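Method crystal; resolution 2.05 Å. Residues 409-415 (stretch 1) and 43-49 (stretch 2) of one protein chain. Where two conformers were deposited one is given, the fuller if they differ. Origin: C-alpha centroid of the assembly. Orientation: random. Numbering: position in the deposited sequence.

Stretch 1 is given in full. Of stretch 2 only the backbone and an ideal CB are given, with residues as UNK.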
# COMPACT_ATOMS: atom_id res chain seq x y z
N ALA B 409 36.03 -5.81 2.14
CA ALA B 409 36.58 -5.94 0.80
C ALA B 409 35.87 -5.02 -0.18
O ALA B 409 36.52 -4.34 -0.99
CB ALA B 409 36.49 -7.40 0.35
N GLU B 410 34.53 -4.99 -0.13
CA GLU B 410 33.80 -4.06 -0.98
C GLU B 410 34.21 -2.62 -0.72
O GLU B 410 34.33 -1.82 -1.66
CB GLU B 410 32.29 -4.21 -0.76
CG GLU B 410 31.66 -5.41 -1.47
CD GLU B 410 30.21 -5.55 -1.09
OE1 GLU B 410 29.85 -4.98 -0.04
OE2 GLU B 410 29.44 -6.20 -1.84
N ILE B 411 34.39 -2.26 0.55
CA ILE B 411 34.87 -0.91 0.89
C ILE B 411 36.16 -0.60 0.14
O ILE B 411 36.31 0.47 -0.46
CB ILE B 411 35.06 -0.77 2.41
CG1 ILE B 411 33.70 -0.76 3.13
CG2 ILE B 411 35.83 0.52 2.75
CD1 ILE B 411 33.80 -0.92 4.63
N GLU B 412 37.10 -1.55 0.14
CA GLU B 412 38.37 -1.31 -0.54
C GLU B 412 38.18 -1.24 -2.05
O GLU B 412 38.74 -0.35 -2.70
CB GLU B 412 39.38 -2.40 -0.17
CG GLU B 412 39.81 -2.39 1.30
CD GLU B 412 40.59 -1.14 1.70
OE1 GLU B 412 40.62 -0.81 2.90
OE2 GLU B 412 41.18 -0.48 0.81
N ARG B 413 37.37 -2.14 -2.62
CA ARG B 413 37.03 -2.06 -4.04
C ARG B 413 36.39 -0.72 -4.38
O ARG B 413 36.62 -0.18 -5.47
CB ARG B 413 36.07 -3.20 -4.42
CG ARG B 413 36.63 -4.60 -4.27
CD ARG B 413 35.68 -5.62 -4.87
NE ARG B 413 35.28 -5.24 -6.23
CZ ARG B 413 36.02 -5.45 -7.31
NH1 ARG B 413 37.18 -6.07 -7.19
NH2 ARG B 413 35.59 -5.06 -8.50
N PHE B 414 35.57 -0.19 -3.48
CA PHE B 414 34.93 1.10 -3.70
C PHE B 414 35.97 2.21 -3.84
O PHE B 414 35.92 3.02 -4.77
CB PHE B 414 33.96 1.39 -2.55
CG PHE B 414 33.35 2.77 -2.58
CD1 PHE B 414 34.04 3.86 -2.06
CD2 PHE B 414 32.09 2.97 -3.12
CE1 PHE B 414 33.47 5.13 -2.09
CE2 PHE B 414 31.52 4.22 -3.15
CZ PHE B 414 32.21 5.30 -2.64
N MET B 415 36.90 2.28 -2.90
CA MET B 415 37.88 3.36 -2.91
C MET B 415 38.75 3.32 -4.16
O MET B 415 39.16 4.37 -4.67
CB MET B 415 38.74 3.30 -1.65
CG MET B 415 37.91 3.24 -0.40
SD MET B 415 37.18 4.85 -0.02
CE MET B 415 36.01 4.40 1.26
N UNK B 43 31.08 -6.36 -14.14
CA UNK B 43 31.83 -6.22 -12.90
C UNK B 43 30.96 -6.67 -11.74
O UNK B 43 29.73 -6.70 -11.84
CB UNK B 43 32.30 -4.78 -12.70
N UNK B 44 31.57 -7.07 -10.62
CA UNK B 44 30.76 -7.42 -9.44
C UNK B 44 29.94 -6.23 -8.97
O UNK B 44 30.36 -5.08 -9.09
CB UNK B 44 31.65 -7.92 -8.30
N UNK B 45 28.73 -6.51 -8.47
CA UNK B 45 27.89 -5.45 -7.91
C UNK B 45 28.37 -5.06 -6.52
O UNK B 45 28.60 -5.92 -5.67
CB UNK B 45 26.43 -5.89 -7.86
N UNK B 46 28.51 -3.76 -6.29
CA UNK B 46 28.80 -3.22 -4.97
C UNK B 46 27.66 -2.27 -4.64
O UNK B 46 27.64 -1.12 -5.10
CB UNK B 46 30.16 -2.52 -4.92
N UNK B 47 26.69 -2.75 -3.85
CA UNK B 47 25.45 -2.01 -3.61
C UNK B 47 25.62 -1.14 -2.37
O UNK B 47 25.47 -1.60 -1.24
CB UNK B 47 24.26 -2.96 -3.45
N UNK B 48 25.95 0.12 -2.59
CA UNK B 48 26.13 1.09 -1.51
C UNK B 48 25.00 2.11 -1.53
O UNK B 48 25.20 3.30 -1.24
CB UNK B 48 27.48 1.79 -1.63
N UNK B 49 23.79 1.67 -1.88
CA UNK B 49 22.61 2.53 -1.91
C UNK B 49 21.51 1.97 -1.01
O UNK B 49 20.32 2.03 -1.33
CB UNK B 49 22.10 2.68 -3.34

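Stretch 1 is a helix that presents Glu410, Arg413 and Phe414 to an extended segment, with position 46 nearest in register: its CA lies 6.5 Å from the CA of Glu410.

At position 43 the backbone is extended (phi/psi -110/157) and CA-to-CB points toward the helix, but the ideal CB is still 5.3 Å from Arg413 NH2. With a guanidinium nearest, an acidic or polar side chain would suit, as would a long one that passes by. The residue is Lys43, which makes no contact with the helix.

Position 44, at -60/145, also points toward stretch 1, with its ideal CB 4.9 Å from Arg413 NH2. The phi value admits proline, and a flat guanidinium can be covered by an apolar group as well as met by an acid. Pro44 is found. Its CG lies over one face of the guanidinium, and its CD is 4.0 Å from Arg413 NH2. Water 1 donates to Pro44 O (2.9 Å) and accepts from Arg413 NH2 (2.8 Å).

At position 45 the CB points away, so stretch 1 hardly restricts the choice. The residue is Leu45; its side chain makes no contact with the helix, while its carbonyl O faces Glu410 OE2 at 3.9 Å. Both are acceptors and cannot bond to each other directly; water 3 lies between them, 2.5 Å from Leu45 O and 2.7 Å from Glu410 OE2.

Position 46 points toward the helix, its ideal CB 4.7 Å from Glu410 CG. The aliphatic part of Glu410 and the arm of Arg413 favour a compact branched residue, such as valine or isoleucine, with threonine also fitting by shape. Val46 (chi1 t) places CG1 4.1 Å from Glu410 CB and CG2 near the plane of the guanidinium, 4.5 Å from Arg413 NE, which has no hydrogen-bonding partner.

Position 47 points away, leaving many side chains possible. It is Tyr47; its backbone N donates to water 2 (2.6 Å).

Position 48 again points toward the helix, with its ideal CB 4.9 Å from Phe414 CE2. Space running from that ring towards Glu410 and Ile411 suits a large apolar side chain, aromatic or long aliphatic. Phe48 (chi1 m) covers it: its CD2 is 3.3 Å from Phe414 CD2, the rings meeting obliquely at 33°. Its edge receives Ile411 N, 4.0 Å from Phe48 CZ, and Glu410 OE1, 3.9 Å from Phe48 CE1.

Position 49 is out of reach of the helix; it is Asp49.

Stretch 2 43-49: KPLVYFD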
# COMPACT_ATOMS: atom_id res chain seq x y z
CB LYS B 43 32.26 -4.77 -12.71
CG LYS B 43 33.27 -4.31 -13.76
CD LYS B 43 33.43 -2.81 -13.78
CE LYS B 43 34.65 -2.39 -14.58
NZ LYS B 43 35.92 -2.77 -13.89
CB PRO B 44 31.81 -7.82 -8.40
CG PRO B 44 33.00 -8.30 -9.23
CD PRO B 44 32.99 -7.44 -10.47
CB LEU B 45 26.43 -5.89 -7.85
CG LEU B 45 25.53 -4.95 -7.06
CD1 LEU B 45 25.46 -3.60 -7.74
CD2 LEU B 45 24.12 -5.56 -6.91
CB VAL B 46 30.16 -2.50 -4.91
CG1 VAL B 46 30.37 -1.90 -3.54
CG2 VAL B 46 31.29 -3.46 -5.26
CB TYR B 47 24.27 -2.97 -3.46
CG TYR B 47 22.95 -2.24 -3.35
CD1 TYR B 47 22.31 -1.76 -4.47
CD2 TYR B 47 22.36 -2.02 -2.11
CE1 TYR B 47 21.10 -1.08 -4.38
CE2 TYR B 47 21.13 -1.34 -2.00
CZ TYR B 47 20.52 -0.88 -3.14
OH TYR B 47 19.33 -0.18 -3.06
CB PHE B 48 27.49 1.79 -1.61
CG PHE B 48 28.66 0.95 -1.11
CD1 PHE B 48 28.49 -0.35 -0.65
CD2 PHE B 48 29.94 1.49 -1.09
CE1 PHE B 48 29.58 -1.09 -0.20
CE2 PHE B 48 31.03 0.75 -0.63
CZ PHE B 48 30.85 -0.54 -0.19
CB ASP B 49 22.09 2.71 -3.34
CG ASP B 49 21.18 3.91 -3.48
OD1 ASP B 49 21.31 4.83 -2.65
OD2 ASP B 49 20.32 3.93 -4.39
O HOH W 1 33.02 -4.08 -8.83
O HOH W 2 26.85 -5.16 -2.84
O HOH W 3 30.38 -6.96 -4.30
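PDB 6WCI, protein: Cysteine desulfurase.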